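Local coordinates for glutamate ABC superfamily ATP binding cassette transporter, binding protein (Enterococcus faecium DO, PDB 5EYF) that probably serves as the extracytoplasmic solute-binding component of an ABC transporter for glutamate, holding L-glutamate in the cleft between two alpha/beta lobes, at residues D44-I49 / A81-M86; A139-R142 / D147-I150; L151-Y156 / F160-S165; E220-D225 / D229-K234. One frame throughout, in Å; residues are numbered along the deposited sequence.

Interaction 1. Residues D44-I49 / A81-M86. With GLU (glutamic acid), chain E.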
loop_
_atom_site.group_PDB
_atom_site.type_symbol
_atom_site.label_atom_id
_atom_site.label_comp_id
_atom_site.label_asym_id
_atom_site.label_seq_id
_atom_site.Cartn_x
_atom_site.Cartn_y
_atom_site.Cartn_z
ATOM N N ASP B 44 14.916 -14.103 1.275
ATOM C CA ASP B 44 15.941 -13.310 1.970
ATOM C C ASP B 44 15.396 -12.640 3.227
ATOM O O ASP B 44 16.105 -12.518 4.240
ATOM C CB ASP B 44 16.538 -12.266 1.028
ATOM C CG ASP B 44 17.547 -12.874 0.051
ATOM O OD1 ASP B 44 17.844 -14.095 0.148
ATOM O OD2 ASP B 44 18.050 -12.128 -0.811
ATOM N N ILE B 45 14.164 -12.146 3.162
ATOM C CA ILE B 45 13.524 -11.611 4.361
ATOM C C ILE B 45 13.423 -12.696 5.436
ATOM O O ILE B 45 13.688 -12.448 6.621
ATOM C CB ILE B 45 12.145 -11.005 4.005
ATOM C CG1 ILE B 45 12.286 -9.724 3.109
ATOM C CG2 ILE B 45 11.357 -10.667 5.242
ATOM C CD1 ILE B 45 12.827 -8.501 3.853
ATOM N N ALA B 46 13.001 -13.914 5.049
ATOM C CA ALA B 46 12.916 -15.020 6.008
ATOM C C ALA B 46 14.257 -15.292 6.679
ATOM O O ALA B 46 14.325 -15.491 7.898
ATOM C CB ALA B 46 12.442 -16.281 5.290
ATOM N N LYS B 47 15.329 -15.357 5.888
ATOM C CA LYS B 47 16.650 -15.618 6.468
ATOM C C LYS B 47 17.046 -14.510 7.437
ATOM O O LYS B 47 17.565 -14.785 8.530
ATOM C CB LYS B 47 17.690 -15.767 5.358
ATOM C CG LYS B 47 17.483 -16.999 4.492
ATOM C CD LYS B 47 18.461 -17.024 3.355
ATOM C CE LYS B 47 18.369 -18.320 2.608
ATOM N NZ LYS B 47 19.522 -18.485 1.667
ATOM N N ALA B 48 16.811 -13.253 7.058
ATOM C CA ALA B 48 17.187 -12.143 7.926
ATOM C C ALA B 48 16.384 -12.155 9.227
ATOM O O ALA B 48 16.926 -11.868 10.304
ATOM C CB ALA B 48 16.995 -10.824 7.177
ATOM N N ILE B 49 15.092 -12.491 9.157
ATOM C CA ILE B 49 14.284 -12.546 10.365
ATOM C C ILE B 49 14.787 -13.643 11.274
ATOM O O ILE B 49 14.892 -13.461 12.493
ATOM C CB ILE B 49 12.808 -12.776 10.004
ATOM C CG1 ILE B 49 12.253 -11.514 9.356
ATOM C CG2 ILE B 49 11.998 -13.152 11.249
ATOM C CD1 ILE B 49 10.861 -11.721 8.776
ATOM N N ALA B 81 5.655 -20.340 9.592
ATOM C CA ALA B 81 5.204 -19.057 9.064
ATOM C C ALA B 81 5.122 -19.173 7.553
ATOM O O ALA B 81 5.887 -19.939 6.941
ATOM C CB ALA B 81 6.174 -17.921 9.470
ATOM N N ILE B 82 4.193 -18.405 6.962
ATOM C CA ILE B 82 4.084 -18.252 5.514
ATOM C C ILE B 82 4.709 -16.929 5.119
ATOM O O ILE B 82 4.280 -15.869 5.595
ATOM C CB ILE B 82 2.633 -18.264 5.024
ATOM C CG1 ILE B 82 1.881 -19.529 5.421
ATOM C CG2 ILE B 82 2.616 -18.083 3.513
ATOM C CD1 ILE B 82 0.343 -19.349 5.233
ATOM N N ILE B 83 5.718 -16.965 4.257
ATOM C CA ILE B 83 6.180 -15.743 3.603
ATOM C C ILE B 83 6.191 -16.055 2.108
ATOM O O ILE B 83 7.127 -16.660 1.576
ATOM C CB ILE B 83 7.528 -15.220 4.148
ATOM C CG1 ILE B 83 7.794 -13.815 3.602
ATOM C CG2 ILE B 83 8.724 -16.164 3.946
ATOM C CD1 ILE B 83 8.999 -13.164 4.297
ATOM N N ALA B 84 5.119 -15.675 1.425
ATOM C CA ALA B 84 4.846 -16.229 0.101
ATOM C C ALA B 84 3.863 -15.312 -0.610
ATOM O O ALA B 84 2.712 -15.692 -0.822
ATOM C CB ALA B 84 4.279 -17.670 0.191
ATOM N N THR B 85 4.304 -14.089 -0.921
ATOM C CA THR B 85 3.513 -13.064 -1.638
ATOM C C THR B 85 2.061 -13.026 -1.164
ATOM O O THR B 85 1.123 -12.992 -1.961
ATOM C CB THR B 85 3.577 -13.265 -3.168
ATOM O OG1 THR B 85 2.997 -14.536 -3.555
ATOM C CG2 THR B 85 5.022 -13.220 -3.642
HETATM N N MSE B 86 1.875 -13.008 0.151
HETATM C CA MSE B 86 0.535 -13.187 0.721
HETATM C C MSE B 86 -0.094 -11.899 1.217
HETATM O O MSE B 86 0.391 -11.301 2.171
HETATM C CB MSE B 86 0.587 -14.166 1.881
HETATM C CG MSE B 86 -0.816 -14.605 2.325
HETATM SE SE MSE B 86 -0.570 -16.052 3.607
HETATM C CE MSE B 86 -2.416 -16.328 4.106
HETATM N N GLU E . -0.842 -11.455 -3.166
HETATM C CA GLU E . -2.041 -12.106 -3.719
HETATM C C GLU E . -2.654 -13.048 -2.692
HETATM O O GLU E . -2.132 -13.212 -1.582
HETATM C CB GLU E . -1.730 -12.861 -5.026
HETATM C CG GLU E . -0.478 -13.738 -4.981
HETATM C CD GLU E . -0.632 -15.019 -4.166
HETATM O OE1 GLU E . 0.387 -15.487 -3.646
HETATM O OE2 GLU E . -1.733 -15.613 -4.108
HETATM O OXT GLU E . -3.712 -13.659 -2.943
#

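Interaction 2. Residues A139-R142 / D147-I150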
loop_
_atom_site.group_PDB
_atom_site.type_symbol
_atom_site.label_atom_id
_atom_site.label_comp_id
_atom_site.label_asym_id
_atom_site.label_seq_id
_atom_site.Cartn_x
_atom_site.Cartn_y
_atom_site.Cartn_z
ATOM N N ALA B 139 -10.914 -13.394 -7.947
ATOM C CA ALA B 139 -12.005 -12.714 -7.259
ATOM C C ALA B 139 -11.927 -11.201 -7.442
ATOM O O ALA B 139 -12.953 -10.555 -7.664
ATOM C CB ALA B 139 -12.015 -13.093 -5.777
ATOM N N ASN B 140 -10.727 -10.612 -7.361
ATOM C CA ASN B 140 -10.620 -9.167 -7.558
ATOM C C ASN B 140 -11.014 -8.757 -8.972
ATOM O O ASN B 140 -11.562 -7.661 -9.175
ATOM C CB ASN B 140 -9.202 -8.674 -7.267
ATOM C CG ASN B 140 -8.868 -8.652 -5.771
ATOM O OD1 ASN B 140 -9.762 -8.647 -4.920
ATOM N ND2 ASN B 140 -7.559 -8.648 -5.455
ATOM N N ILE B 141 -10.710 -9.589 -9.970
ATOM C CA ILE B 141 -11.152 -9.257 -11.321
ATOM C C ILE B 141 -12.665 -9.252 -11.390
ATOM O O ILE B 141 -13.271 -8.366 -12.006
ATOM C CB ILE B 141 -10.579 -10.224 -12.368
ATOM C CG1 ILE B 141 -9.166 -9.840 -12.725
ATOM C CG2 ILE B 141 -11.405 -10.098 -13.649
ATOM C CD1 ILE B 141 -9.066 -8.568 -13.517
ATOM N N ARG B 142 -13.305 -10.256 -10.791
ATOM C CA ARG B 142 -14.753 -10.323 -10.890
ATOM C C ARG B 142 -15.401 -9.093 -10.275
ATOM O O ARG B 142 -16.529 -8.748 -10.627
ATOM C CB ARG B 142 -15.259 -11.619 -10.245
ATOM C CG ARG B 142 -14.728 -12.857 -10.971
ATOM C CD ARG B 142 -15.315 -14.189 -10.501
ATOM N NE ARG B 142 -14.960 -15.280 -11.420
ATOM C CZ ARG B 142 -14.025 -16.197 -11.179
ATOM N NH1 ARG B 142 -13.357 -16.168 -10.033
ATOM N NH2 ARG B 142 -13.762 -17.149 -12.074
ATOM N N ASP B 147 -17.780 -7.975 -15.876
ATOM C CA ASP B 147 -18.242 -8.592 -17.108
ATOM C C ASP B 147 -17.184 -9.465 -17.760
ATOM O O ASP B 147 -17.502 -10.219 -18.683
ATOM C CB ASP B 147 -18.673 -7.513 -18.108
ATOM C CG ASP B 147 -19.849 -6.709 -17.619
ATOM O OD1 ASP B 147 -20.718 -7.287 -16.927
ATOM O OD2 ASP B 147 -19.903 -5.499 -17.925
ATOM N N ALA B 148 -15.938 -9.370 -17.315
ATOM C CA ALA B 148 -14.866 -10.115 -17.949
ATOM C C ALA B 148 -15.059 -11.610 -17.775
ATOM O O ALA B 148 -15.608 -12.080 -16.778
ATOM C CB ALA B 148 -13.523 -9.713 -17.363
ATOM N N LYS B 149 -14.593 -12.356 -18.762
ATOM C CA LYS B 149 -14.529 -13.802 -18.668
ATOM C C LYS B 149 -13.199 -14.157 -18.027
ATOM O O LYS B 149 -12.171 -13.521 -18.305
ATOM C CB LYS B 149 -14.684 -14.440 -20.047
ATOM C CG LYS B 149 -16.112 -14.333 -20.572
ATOM C CD LYS B 149 -16.244 -14.757 -22.022
ATOM C CE LYS B 149 -17.709 -14.941 -22.401
ATOM N NZ LYS B 149 -18.284 -16.207 -21.852
ATOM N N ILE B 150 -13.221 -15.142 -17.135
ATOM C CA ILE B 150 -12.034 -15.557 -16.401
ATOM C C ILE B 150 -11.748 -17.014 -16.723
ATOM O O ILE B 150 -12.633 -17.867 -16.597
ATOM C CB ILE B 150 -12.196 -15.364 -14.884
ATOM C CG1 ILE B 150 -12.576 -13.926 -14.560
ATOM C CG2 ILE B 150 -10.909 -15.741 -14.164
ATOM C CD1 ILE B 150 -12.269 -13.554 -13.147
#

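Interaction 3. Residues L151-Y156 / F160-S165. With GLU (glutamic acid), chain E.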
loop_
_atom_site.group_PDB
_atom_site.type_symbol
_atom_site.label_atom_id
_atom_site.label_comp_id
_atom_site.label_asym_id
_atom_site.label_seq_id
_atom_site.Cartn_x
_atom_site.Cartn_y
_atom_site.Cartn_z
ATOM N N LEU B 151 -10.517 -17.288 -17.144
ATOM C CA LEU B 151 -10.007 -18.645 -17.309
ATOM C C LEU B 151 -8.984 -18.819 -16.198
ATOM O O LEU B 151 -7.962 -18.118 -16.162
ATOM C CB LEU B 151 -9.388 -18.856 -18.692
ATOM C CG LEU B 151 -8.701 -20.200 -18.958
ATOM C CD1 LEU B 151 -9.699 -21.346 -18.867
ATOM C CD2 LEU B 151 -7.996 -20.183 -20.309
ATOM N N GLU B 152 -9.284 -19.705 -15.260
ATOM C CA GLU B 152 -8.418 -19.950 -14.121
ATOM C C GLU B 152 -7.537 -21.157 -14.423
ATOM O O GLU B 152 -8.030 -22.193 -14.878
ATOM C CB GLU B 152 -9.251 -20.164 -12.856
ATOM C CG GLU B 152 -9.474 -18.897 -12.028
ATOM C CD GLU B 152 -10.663 -19.004 -11.086
ATOM O OE1 GLU B 152 -11.777 -19.283 -11.575
ATOM O OE2 GLU B 152 -10.489 -18.806 -9.863
ATOM N N LEU B 153 -6.234 -21.003 -14.207
ATOM C CA LEU B 153 -5.247 -22.031 -14.510
ATOM C C LEU B 153 -4.569 -22.474 -13.215
ATOM O O LEU B 153 -4.749 -21.878 -12.153
ATOM C CB LEU B 153 -4.216 -21.524 -15.534
ATOM C CG LEU B 153 -4.654 -21.243 -16.980
ATOM C CD1 LEU B 153 -5.702 -22.265 -17.446
ATOM C CD2 LEU B 153 -5.159 -19.825 -17.164
ATOM N N GLU B 154 -3.771 -23.534 -13.298
ATOM C CA GLU B 154 -3.261 -24.117 -12.066
ATOM C C GLU B 154 -2.106 -23.339 -11.456
ATOM O O GLU B 154 -1.874 -23.465 -10.249
ATOM C CB GLU B 154 -2.822 -25.563 -12.306
ATOM C CG GLU B 154 -3.940 -26.475 -12.780
ATOM C CD GLU B 154 -5.053 -26.623 -11.761
ATOM O OE1 GLU B 154 -4.831 -26.313 -10.568
ATOM O OE2 GLU B 154 -6.156 -27.055 -12.158
ATOM N N ASN B 155 -1.370 -22.560 -12.246
ATOM C CA ASN B 155 -0.210 -21.845 -11.721
ATOM C C ASN B 155 0.165 -20.725 -12.691
ATOM O O ASN B 155 -0.390 -20.609 -13.786
ATOM C CB ASN B 155 0.976 -22.807 -11.459
ATOM C CG ASN B 155 1.355 -23.652 -12.685
ATOM O OD1 ASN B 155 1.551 -23.127 -13.773
ATOM N ND2 ASN B 155 1.474 -24.969 -12.495
ATOM N N TYR B 156 1.149 -19.920 -12.282
ATOM C CA TYR B 156 1.540 -18.782 -13.105
ATOM C C TYR B 156 2.099 -19.236 -14.439
ATOM O O TYR B 156 1.831 -18.614 -15.468
ATOM C CB TYR B 156 2.579 -17.917 -12.398
ATOM C CG TYR B 156 2.182 -17.388 -11.059
ATOM C CD1 TYR B 156 1.026 -16.641 -10.887
ATOM C CD2 TYR B 156 2.978 -17.627 -9.952
ATOM C CE1 TYR B 156 0.679 -16.147 -9.632
ATOM C CE2 TYR B 156 2.639 -17.133 -8.700
ATOM C CZ TYR B 156 1.472 -16.425 -8.548
ATOM O OH TYR B 156 1.136 -15.922 -7.292
ATOM N N PHE B 160 0.696 -18.009 -17.931
ATOM C CA PHE B 160 1.483 -17.255 -18.901
ATOM C C PHE B 160 1.556 -17.949 -20.263
ATOM O O PHE B 160 1.498 -17.279 -21.300
ATOM C CB PHE B 160 2.879 -16.982 -18.349
ATOM C CG PHE B 160 3.714 -16.176 -19.269
ATOM C CD1 PHE B 160 3.270 -14.925 -19.679
ATOM C CD2 PHE B 160 4.921 -16.659 -19.756
ATOM C CE1 PHE B 160 4.003 -14.160 -20.539
ATOM C CE2 PHE B 160 5.671 -15.884 -20.621
ATOM C CZ PHE B 160 5.207 -14.637 -21.012
ATOM N N THR B 161 1.694 -19.284 -20.304
ATOM C CA THR B 161 1.664 -19.901 -21.626
ATOM C C THR B 161 0.291 -19.749 -22.273
ATOM O O THR B 161 0.209 -19.595 -23.493
ATOM C CB THR B 161 2.101 -21.372 -21.576
ATOM O OG1 THR B 161 1.305 -22.090 -20.631
ATOM C CG2 THR B 161 3.586 -21.485 -21.186
ATOM N N ALA B 162 -0.789 -19.732 -21.480
ATOM C CA ALA B 162 -2.105 -19.476 -22.048
ATOM C C ALA B 162 -2.171 -18.074 -22.637
ATOM O O ALA B 162 -2.755 -17.870 -23.709
ATOM C CB ALA B 162 -3.196 -19.676 -21.002
ATOM N N LEU B 163 -1.545 -17.101 -21.971
ATOM C CA LEU B 163 -1.476 -15.757 -22.539
ATOM C C LEU B 163 -0.686 -15.775 -23.843
ATOM O O LEU B 163 -1.106 -15.182 -24.850
ATOM C CB LEU B 163 -0.837 -14.785 -21.534
ATOM C CG LEU B 163 -0.768 -13.342 -22.027
ATOM C CD1 LEU B 163 -2.168 -12.737 -22.156
ATOM C CD2 LEU B 163 0.076 -12.482 -21.067
ATOM N N GLN B 164 0.447 -16.490 -23.848
ATOM C CA GLN B 164 1.336 -16.500 -25.006
ATOM C C GLN B 164 0.646 -17.089 -26.232
ATOM O O GLN B 164 0.879 -16.630 -27.356
ATOM C CB GLN B 164 2.618 -17.285 -24.688
ATOM C CG GLN B 164 3.645 -16.570 -23.753
ATOM C CD GLN B 164 4.910 -17.421 -23.562
ATOM O OE1 GLN B 164 4.857 -18.516 -22.992
ATOM N NE2 GLN B 164 6.038 -16.936 -24.066
ATOM N N SER B 165 -0.207 -18.095 -26.039
ATOM C CA SER B 165 -0.915 -18.767 -27.129
ATOM C C SER B 165 -2.326 -18.222 -27.339
ATOM O O SER B 165 -3.133 -18.846 -28.045
ATOM C CB SER B 165 -0.951 -20.284 -26.879
ATOM O OG SER B 165 -1.533 -20.565 -25.622
HETATM N N GLU E . -0.842 -11.455 -3.166
HETATM C CA GLU E . -2.041 -12.106 -3.719
HETATM C C GLU E . -2.654 -13.048 -2.692
HETATM O O GLU E . -2.132 -13.212 -1.582
HETATM C CB GLU E . -1.730 -12.861 -5.026
HETATM C CG GLU E . -0.478 -13.738 -4.981
HETATM C CD GLU E . -0.632 -15.019 -4.166
HETATM O OE1 GLU E . 0.387 -15.487 -3.646
HETATM O OE2 GLU E . -1.733 -15.613 -4.108
HETATM O OXT GLU E . -3.712 -13.659 -2.943
#

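Interaction 4. Residues E220-D225 / D229-K234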
loop_
_atom_site.group_PDB
_atom_site.type_symbol
_atom_site.label_atom_id
_atom_site.label_comp_id
_atom_site.label_asym_id
_atom_site.label_seq_id
_atom_site.Cartn_x
_atom_site.Cartn_y
_atom_site.Cartn_z
ATOM N N GLU B 220 11.132 -4.846 12.760
ATOM C CA GLU B 220 11.478 -3.529 13.301
ATOM C C GLU B 220 12.985 -3.304 13.279
ATOM O O GLU B 220 13.467 -2.264 12.824
ATOM C CB GLU B 220 10.941 -3.386 14.728
ATOM C CG GLU B 220 11.137 -1.999 15.333
ATOM C CD GLU B 220 10.494 -1.850 16.711
ATOM O OE1 GLU B 220 10.046 -2.869 17.285
ATOM O OE2 GLU B 220 10.434 -0.712 17.224
ATOM N N GLU B 221 13.742 -4.282 13.769
ATOM C CA GLU B 221 15.192 -4.153 13.828
ATOM C C GLU B 221 15.794 -4.037 12.431
ATOM O O GLU B 221 16.750 -3.277 12.224
ATOM C CB GLU B 221 15.764 -5.360 14.567
ATOM C CG GLU B 221 15.535 -5.348 16.089
ATOM C CD GLU B 221 16.080 -6.599 16.780
ATOM O OE1 GLU B 221 17.064 -7.194 16.272
ATOM O OE2 GLU B 221 15.518 -6.990 17.833
HETATM N N MSE B 222 15.224 -4.751 11.456
HETATM C CA MSE B 222 15.748 -4.749 10.101
HETATM C C MSE B 222 15.467 -3.426 9.392
HETATM O O MSE B 222 16.265 -2.950 8.584
HETATM C CB MSE B 222 15.129 -5.899 9.301
HETATM C CG MSE B 222 15.612 -7.293 9.784
HETATM SE SE MSE B 222 14.441 -8.733 9.225
HETATM C CE MSE B 222 14.399 -8.430 7.285
ATOM N N HIS B 223 14.303 -2.845 9.685
ATOM C CA HIS B 223 14.038 -1.492 9.205
ATOM C C HIS B 223 14.931 -0.471 9.886
ATOM O O HIS B 223 15.337 0.513 9.255
ATOM C CB HIS B 223 12.585 -1.131 9.438
ATOM C CG HIS B 223 11.653 -1.784 8.490
ATOM N ND1 HIS B 223 11.529 -1.383 7.175
ATOM C CD2 HIS B 223 10.767 -2.790 8.668
ATOM C CE1 HIS B 223 10.611 -2.124 6.584
ATOM N NE2 HIS B 223 10.135 -2.985 7.466
ATOM N N ALA B 224 15.263 -0.690 11.160
ATOM C CA ALA B 224 16.053 0.313 11.848
ATOM C C ALA B 224 17.501 0.286 11.388
ATOM O O ALA B 224 18.155 1.332 11.371
ATOM C CB ALA B 224 15.950 0.123 13.358
ATOM N N ASP B 225 18.033 -0.867 11.003
ATOM C CA ASP B 225 19.458 -0.940 10.716
ATOM C C ASP B 225 19.776 -1.080 9.237
ATOM O O ASP B 225 20.946 -1.215 8.879
ATOM C CB ASP B 225 20.139 -2.042 11.535
ATOM C CG ASP B 225 19.690 -3.457 11.166
ATOM O OD1 ASP B 225 19.099 -3.650 10.089
ATOM O OD2 ASP B 225 19.970 -4.385 11.960
ATOM N N ASP B 229 16.274 -2.524 3.847
ATOM C CA ASP B 229 16.537 -1.721 2.657
ATOM C C ASP B 229 17.546 -2.409 1.741
ATOM O O ASP B 229 17.383 -2.398 0.514
ATOM C CB ASP B 229 17.011 -0.324 3.086
ATOM C CG ASP B 229 16.004 0.380 4.014
ATOM O OD1 ASP B 229 15.782 -0.045 5.163
ATOM O OD2 ASP B 229 15.449 1.391 3.610
ATOM N N LYS B 230 18.569 -3.060 2.317
ATOM C CA LYS B 230 19.542 -3.769 1.496
ATOM C C LYS B 230 18.876 -4.908 0.724
ATOM O O LYS B 230 19.147 -5.112 -0.467
ATOM C CB LYS B 230 20.670 -4.296 2.391
ATOM C CG LYS B 230 21.901 -4.732 1.644
ATOM C CD LYS B 230 23.047 -5.077 2.583
ATOM C CE LYS B 230 24.362 -5.239 1.799
ATOM N NZ LYS B 230 25.487 -5.786 2.639
ATOM N N ILE B 231 18.017 -5.676 1.399
ATOM C CA ILE B 231 17.341 -6.794 0.737
ATOM C C ILE B 231 16.398 -6.285 -0.354
ATOM O O ILE B 231 16.320 -6.861 -1.457
ATOM C CB ILE B 231 16.599 -7.644 1.777
ATOM C CG1 ILE B 231 17.576 -8.307 2.740
ATOM C CG2 ILE B 231 15.707 -8.713 1.096
ATOM C CD1 ILE B 231 16.914 -8.934 3.955
ATOM N N TYR B 232 15.671 -5.198 -0.069
ATOM C CA TYR B 232 14.797 -4.595 -1.071
ATOM C C TYR B 232 15.596 -4.160 -2.304
ATOM O O TYR B 232 15.193 -4.431 -3.443
ATOM C CB TYR B 232 14.028 -3.415 -0.466
ATOM C CG TYR B 232 12.970 -2.938 -1.441
ATOM C CD1 TYR B 232 11.687 -3.485 -1.430
ATOM C CD2 TYR B 232 13.283 -2.008 -2.424
ATOM C CE1 TYR B 232 10.739 -3.090 -2.357
ATOM C CE2 TYR B 232 12.344 -1.614 -3.365
ATOM C CZ TYR B 232 11.079 -2.160 -3.330
ATOM O OH TYR B 232 10.163 -1.770 -4.272
ATOM N N GLN B 233 16.743 -3.499 -2.083
ATOM C CA GLN B 233 17.578 -3.010 -3.180
ATOM C C GLN B 233 18.157 -4.143 -4.020
ATOM O O GLN B 233 18.417 -3.956 -5.213
ATOM C CB GLN B 233 18.704 -2.142 -2.619
ATOM C CG GLN B 233 18.191 -0.852 -2.022
ATOM C CD GLN B 233 19.192 -0.116 -1.142
ATOM O OE1 GLN B 233 18.808 0.564 -0.162
ATOM N NE2 GLN B 233 20.471 -0.199 -1.507
ATOM N N LYS B 234 18.381 -5.312 -3.415
ATOM C CA LYS B 234 18.895 -6.467 -4.147
ATOM C C LYS B 234 17.896 -6.968 -5.181
ATOM O O LYS B 234 18.276 -7.308 -6.311
ATOM C CB LYS B 234 19.240 -7.585 -3.157
ATOM C CG LYS B 234 19.662 -8.917 -3.817
ATOM C CD LYS B 234 19.982 -9.976 -2.760
ATOM C CE LYS B 234 20.056 -11.363 -3.353
ATOM N NZ LYS B 234 20.253 -12.411 -2.308
HETATM O O HOH W 1 14.158 1.351 6.827
#

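Interaction 1. Residues D44-I49 / A81-M86
Ile45 and Ala46 meet Ile83 through aliphatic branches alone, so no flat side-chain group has a face or edge in this packing; the flat group that segment 81-86 does bind is the side-chain carboxylate of the bound glutamate, at OE1. Ile83 CD1 lies 3.6 Å from Ile45 CG2, and the two isoleucines cross at about a right angle. The shorter branch of Ile83, CG2, faces Ala46 CB at 4.0 Å. With CG1 anti to the backbone N (chi1 -169°) and the chain then extended, Ile83 carries its methyl end to helix 41-54. The far end of Ile45 turns away to Met222, Tyr228 and Ile231 of the C-terminal helices. Beyond Ile83 the same segment reaches the ligand: Thr85 OG1 donates to glutamate OE1 at 2.8 Å, while Thr85 O accepts from the ligand's amino N, also at 2.8 Å. Lys22, Ser67 and Arg70 also bind it. The segment thus offers hydrocarbon to the buried face of helix 41-54 and polar atoms to the pocket: the side chain of Ile83 meets the helix by van der Waals contact alone, its backbone being hydrogen-bonded to Gly20, whereas Thr85 uses backbone and side chain to recognise an ammonium and a carboxylate.

Interaction 2. Residues A139-R142 / D147-I150
Ile141 and Arg142, near the end of helix 136-144, face Ala148 and Ile150 as the chain doubles back into strand 149-153, the backbones coming nearest at Arg142 and Ala148, whose CA atoms are 7.1 Å apart. This is the helix-to-strand half of a beta-alpha-beta crossover that begins with strand 128-132, the parallel neighbour of strand 149-153. Ile150 was modelled in two conformers, and its distances here belong to one of them. Ile141 points its CG2 branch into the interface. That methyl lies 3.6 Å from Ile150 CD1 and, more loosely, 4.3 Å from Ala148 CB. Leu123 touches both Ile141 and Ala148 and extends the apolar patch. Arg142 behaves differently: extended from CG to NE, it crosses Ile150 at a slant, with Arg142 CG 3.4 Å from Ile150 CD1. The same CD1 sits 3.6 Å above the guanidinium plane, displaced toward the rim, and Ile150 CB is 3.7 Å from Arg142 NH2. The charged end looks further along the strand, where NH2 forms a salt bridge with Glu152. Arg142 is thus amphipathic in use, with methylene groups and a guanidinium face against an isoleucine at the partly exposed margin of the interface. Dispersion joins helix to strand here, and the charge finds its carboxylate two residues beyond Ile150.

Interaction 3. Residues L151-Y156 / F160-S165
Tyr156 and Phe160 form the close part of this contact, which is the first turn of helix 156-164: Phe160 N donates to Tyr156 O at 2.8 Å with an N-H...O angle of 153°, and Phe160 CB rests 3.5 Å from Tyr156 O. The ring of Phe160, placed anti to its own backbone N (chi1 -178°), leads away to meet Tyr188 edge-to-face. Tyr156 sends its ring the other way, into the pocket, where Tyr156 OH comes within 3.6 Å of CG of the bound glutamate. The one packing contact between strand and helix is looser, with Leu153 CD2 and Ala162 CB 4.3 Å apart. On the exposed side, just past the helix, Ser165 OG donates to Thr161 O at 2.9 Å; Ser165 N uses the same oxygen from the opposite face of its carbonyl plane. Asn155 secures the other end as N-cap, its OD1 accepting from Glu158 N. The chemistry is accordingly divided: polar bonds of backbone and capping groups define the two ends of the helix, weak apolar contact seats its middle on the strand, and Tyr156, in the first turn, lays its phenol oxygen beside the carbon chain of the ligand.

Interaction 4. Residues E220-D225 / D229-K234
A water molecule bridges His223 O and Asp229 OD1, two acceptors 4.2 Å apart that could not bond to each other directly. It donates to both, at 2.7 Å from Asp229 OD1 and 2.8 Å from His223 O, and so spends its two protons on joining the consecutive helices 209-225 and 227-235. The same water lies at the edge of the His223 imidazole, in the plane of the ring. Asp229 keeps its other oxygen, OD2, for a salt bridge with Lys243, which draws the C-terminal tail of the chain to this corner; Val244 also touches His223. The carboxylate would probably be well stabilised as an anion between lysine and water. His223 ND1 is 4.9 Å from Asp229 OD1, too far for a direct bond, and a bound magnesium ion lies about 4 Å from the histidine side chain. A second, apolar point of contact lies deeper. Met222, a selenomethionine, is extended to its SE (chi2 161°) and then bends at the last torsion (chi3 55°), bringing CE to 4.2 Å from Ile231 CD1. Tyr228, in the first turn of the second helix, is backbone hydrogen-bonded to Met222 and meets the His223 ring with its own. The paired helices pack against helix 41-54, Met222 on Ala48 and Ile49, Ile231 on Asp44, while Lys52 pairs with Asp225.

Overall arrangement
The four contacts fall on two sides of the chain's centre, with glutamate between them. Interactions 1 and 4, centres 13 Å apart, touch: the helices of interaction 4 pack on helix 41-54 of interaction 1, where Asp44 OD2 forms a 2.7 Å salt bridge with Lys234 NZ and Ile49 CG1 packs 3.5 Å from Met222 SE. Across the cleft, interactions 2 and 3 both use strand 149-153 and are joined by Arg142 NH2 to Glu152 OE1 at 3.0 Å. Interactions 1 and 3 both touch the ligand; their centres are 26 Å apart, yet their nearest atoms approach to about 4 Å. This is consistent with a two-lobed binding protein closed over its solute, whereas interactions 2 and 4 remain about 19 Å apart at their nearest atoms.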